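Local coordinates for protein peptidoglycan D,D-transpeptidase PbpA (Mycobacterium tuberculosis, PDB 3UN7) that probably cross-links the peptide stems of cell-wall peptidoglycan as a penicillin-binding D,D-transpeptidase and probably takes part in regulating cell length, at residues G29-V37 with V48-T59. Sequence-based numbering, arbitrary orientation.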
loop_
_atom_site.group_PDB
_atom_site.type_symbol
_atom_site.label_atom_id
_atom_site.label_comp_id
_atom_site.label_asym_id
_atom_site.label_seq_id
_atom_site.Cartn_x
_atom_site.Cartn_y
_atom_site.Cartn_z
ATOM N N GLY A 29 6.274 -17.564 4.510
ATOM C CA GLY A 29 7.386 -18.281 3.876
ATOM C C GLY A 29 7.954 -19.419 4.719
ATOM O O GLY A 29 9.144 -19.687 4.659
ATOM N N GLY A 30 7.110 -20.084 5.506
ATOM C CA GLY A 30 7.567 -21.160 6.405
ATOM C C GLY A 30 8.207 -20.680 7.705
ATOM O O GLY A 30 8.806 -21.470 8.449
ATOM N N GLN A 31 8.117 -19.378 7.966
ATOM C CA GLN A 31 8.711 -18.795 9.168
ATOM C C GLN A 31 7.619 -18.311 10.095
ATOM O O GLN A 31 6.570 -17.866 9.635
ATOM C CB GLN A 31 9.639 -17.642 8.790
ATOM C CG GLN A 31 10.705 -18.093 7.786
ATOM C CD GLN A 31 11.794 -17.079 7.561
ATOM O OE1 GLN A 31 12.028 -16.659 6.429
ATOM N NE2 GLN A 31 12.492 -16.700 8.633
ATOM N N LEU A 32 7.878 -18.386 11.397
ATOM C CA LEU A 32 6.884 -18.006 12.382
ATOM C C LEU A 32 6.864 -16.500 12.553
ATOM O O LEU A 32 7.917 -15.869 12.715
ATOM C CB LEU A 32 7.130 -18.714 13.718
ATOM C CG LEU A 32 7.226 -20.239 13.601
ATOM C CD1 LEU A 32 7.541 -20.905 14.964
ATOM C CD2 LEU A 32 5.946 -20.789 12.996
ATOM N N LEU A 33 5.664 -15.930 12.486
ATOM C CA LEU A 33 5.477 -14.519 12.764
ATOM C C LEU A 33 4.909 -14.349 14.155
ATOM O O LEU A 33 5.185 -13.353 14.803
ATOM C CB LEU A 33 4.504 -13.890 11.756
ATOM C CG LEU A 33 4.779 -14.038 10.250
ATOM C CD1 LEU A 33 3.908 -13.035 9.489
ATOM C CD2 LEU A 33 6.267 -13.847 9.908
ATOM N N ALA A 34 4.071 -15.301 14.579
ATOM C CA ALA A 34 3.467 -15.276 15.905
ATOM C C ALA A 34 3.252 -16.706 16.380
ATOM O O ALA A 34 2.833 -17.567 15.598
ATOM C CB ALA A 34 2.128 -14.468 15.921
ATOM N N TYR A 35 3.579 -16.964 17.644
ATOM C CA TYR A 35 3.443 -18.304 18.230
ATOM C C TYR A 35 3.252 -18.211 19.757
ATOM O O TYR A 35 3.433 -17.152 20.351
ATOM C CB TYR A 35 4.619 -19.230 17.827
ATOM C CG TYR A 35 5.993 -18.863 18.366
ATOM C CD1 TYR A 35 6.829 -17.989 17.669
ATOM C CD2 TYR A 35 6.480 -19.426 19.551
ATOM C CE1 TYR A 35 8.105 -17.666 18.148
ATOM C CE2 TYR A 35 7.751 -19.096 20.033
ATOM C CZ TYR A 35 8.551 -18.223 19.329
ATOM O OH TYR A 35 9.814 -17.905 19.808
ATOM N N SER A 36 2.847 -19.309 20.382
ATOM C CA SER A 36 2.586 -19.297 21.798
ATOM C C SER A 36 3.480 -20.329 22.449
ATOM O O SER A 36 3.672 -21.419 21.911
ATOM C CB SER A 36 1.115 -19.599 22.095
ATOM O OG SER A 36 0.296 -18.519 21.717
ATOM N N VAL A 37 4.018 -19.970 23.610
ATOM C CA VAL A 37 4.900 -20.878 24.369
ATOM C C VAL A 37 4.282 -21.201 25.712
ATOM O O VAL A 37 3.786 -20.309 26.396
ATOM C CB VAL A 37 6.286 -20.218 24.598
ATOM C CG1 VAL A 37 7.187 -21.086 25.479
ATOM C CG2 VAL A 37 6.952 -19.957 23.280
ATOM N N VAL A 48 4.313 -14.890 21.545
ATOM C CA VAL A 48 5.650 -14.398 21.192
ATOM C C VAL A 48 5.686 -13.939 19.731
ATOM O O VAL A 48 5.145 -14.617 18.855
ATOM C CB VAL A 48 6.734 -15.476 21.457
ATOM C CG1 VAL A 48 8.135 -14.955 21.097
ATOM C CG2 VAL A 48 6.715 -15.885 22.929
ATOM N N TYR A 49 6.315 -12.792 19.488
ATOM C CA TYR A 49 6.441 -12.204 18.149
ATOM C C TYR A 49 7.928 -12.060 17.914
ATOM O O TYR A 49 8.528 -11.107 18.424
ATOM C CB TYR A 49 5.746 -10.826 18.099
ATOM C CG TYR A 49 4.277 -10.921 18.451
ATOM C CD1 TYR A 49 3.843 -10.812 19.770
ATOM C CD2 TYR A 49 3.319 -11.162 17.459
ATOM C CE1 TYR A 49 2.482 -10.911 20.094
ATOM C CE2 TYR A 49 1.968 -11.293 17.779
ATOM C CZ TYR A 49 1.561 -11.166 19.089
ATOM O OH TYR A 49 0.222 -11.271 19.381
ATOM N N PRO A 50 8.538 -13.015 17.188
ATOM C CA PRO A 50 10.014 -13.035 17.076
ATOM C C PRO A 50 10.655 -11.965 16.180
ATOM O O PRO A 50 11.853 -11.724 16.311
ATOM C CB PRO A 50 10.312 -14.446 16.541
ATOM C CG PRO A 50 9.115 -14.808 15.747
ATOM C CD PRO A 50 7.925 -14.154 16.478
ATOM N N ASN A 51 9.889 -11.331 15.287
ATOM C CA ASN A 51 10.407 -10.177 14.542
ATOM C C ASN A 51 9.353 -9.071 14.630
ATOM O O ASN A 51 8.716 -8.710 13.619
ATOM C CB ASN A 51 10.749 -10.553 13.091
ATOM C CG ASN A 51 11.680 -9.554 12.426
ATOM O OD1 ASN A 51 11.956 -8.481 12.969
ATOM N ND2 ASN A 51 12.193 -9.915 11.243
ATOM N N PRO A 52 9.172 -8.518 15.847
ATOM C CA PRO A 52 7.888 -7.917 16.219
ATOM C C PRO A 52 7.519 -6.630 15.468
ATOM O O PRO A 52 6.408 -6.542 14.944
ATOM C CB PRO A 52 8.027 -7.666 17.725
ATOM C CG PRO A 52 9.508 -7.574 17.975
ATOM C CD PRO A 52 10.193 -8.377 16.910
ATOM N N GLU A 53 8.425 -5.660 15.393
ATOM C CA GLU A 53 8.094 -4.372 14.747
ATOM C C GLU A 53 7.844 -4.554 13.249
ATOM O O GLU A 53 6.903 -3.969 12.675
ATOM C CB GLU A 53 9.181 -3.304 14.989
ATOM C CG GLU A 53 9.381 -2.946 16.457
ATOM C CD GLU A 53 10.235 -1.697 16.674
ATOM O OE1 GLU A 53 10.614 -1.031 15.687
ATOM O OE2 GLU A 53 10.527 -1.372 17.850
ATOM N N VAL A 54 8.680 -5.382 12.626
ATOM C CA VAL A 54 8.585 -5.640 11.199
ATOM C C VAL A 54 7.208 -6.181 10.798
ATOM O O VAL A 54 6.606 -5.662 9.849
ATOM C CB VAL A 54 9.670 -6.607 10.709
ATOM C CG1 VAL A 54 9.472 -6.911 9.221
ATOM C CG2 VAL A 54 11.059 -6.014 10.961
ATOM N N TYR A 55 6.714 -7.195 11.518
ATOM C CA TYR A 55 5.431 -7.844 11.155
ATOM C C TYR A 55 4.207 -7.390 11.948
ATOM O O TYR A 55 3.126 -7.931 11.762
ATOM C CB TYR A 55 5.555 -9.381 11.218
ATOM C CG TYR A 55 6.549 -9.903 10.213
ATOM C CD1 TYR A 55 7.880 -10.091 10.572
ATOM C CD2 TYR A 55 6.164 -10.191 8.899
ATOM C CE1 TYR A 55 8.834 -10.567 9.647
ATOM C CE2 TYR A 55 7.104 -10.685 7.968
ATOM C CZ TYR A 55 8.428 -10.847 8.358
ATOM O OH TYR A 55 9.361 -11.291 7.474
ATOM N N ALA A 56 4.360 -6.406 12.833
ATOM C CA ALA A 56 3.206 -5.880 13.582
ATOM C C ALA A 56 1.979 -5.536 12.713
ATOM O O ALA A 56 0.863 -5.854 13.091
ATOM C CB ALA A 56 3.607 -4.695 14.450
ATOM N N PRO A 57 2.176 -4.888 11.544
ATOM C CA PRO A 57 1.031 -4.599 10.677
ATOM C C PRO A 57 0.307 -5.855 10.172
ATOM O O PRO A 57 -0.864 -5.770 9.784
ATOM C CB PRO A 57 1.687 -3.870 9.493
ATOM C CG PRO A 57 2.874 -3.204 10.096
ATOM C CD PRO A 57 3.410 -4.307 10.983
ATOM N N VAL A 58 1.014 -6.990 10.173
ATOM C CA VAL A 58 0.446 -8.251 9.743
ATOM C C VAL A 58 -0.108 -9.011 10.956
ATOM O O VAL A 58 -1.273 -9.383 10.961
ATOM C CB VAL A 58 1.486 -9.114 8.957
ATOM C CG1 VAL A 58 0.921 -10.512 8.650
ATOM C CG2 VAL A 58 1.884 -8.429 7.674
ATOM N N THR A 59 0.713 -9.231 11.981
ATOM C CA THR A 59 0.251 -10.043 13.123
ATOM C C THR A 59 -0.766 -9.291 13.985
ATOM O O THR A 59 -1.730 -9.873 14.443
ATOM C CB THR A 59 1.413 -10.534 14.019
ATOM O OG1 THR A 59 2.062 -9.411 14.608
ATOM C CG2 THR A 59 2.431 -11.373 13.219
HETATM O O HOH W 1 6.935 -11.356 14.544
#
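L33 meets Y55 and T59 of helix 52-59 where a strand turns a corner, and its side chain, set at a classic beta bulge, is an example of one that reaches a helix through its outer carbons. Its CB lies 3.6 Å from CG2 of T59. With CG anti to the carbonyl carbon (chi1 -54°), the branch reaches the aromatic ring of Y55. There CD2 sits over the ring centre in a CH-pi contact, 3.7 Å from the centroid and 9° off the normal, while CD1 touches both Y55 CD2 and CG1 of V58. V54 CG1 lies against the opposite face of the same ring, toward the rim. The carbonyl of L33 is also engaged: a water donates to its O and accepts from N of N51, bridging bulge and helix start. Further along, Y35 and V48 form an antiparallel hydrogen-bonded pair, Y35 N to V48 O at 3.1 Å and V48 N to Y35 O at 2.7 Å. Their side chains run side by side, V48 CB lying over one face of the Y35 ring and P50 CG meeting its edge. The bulge itself is made against I26, to which both L33 and A34 bond. The contact thus joins the edge strand 45-48, strand 31-38 and the helix 52-59 within the family's dimerisation domain, with Y55 also touching Q114 of helix 111-123 and Y49 touching P154 of helix 154-157.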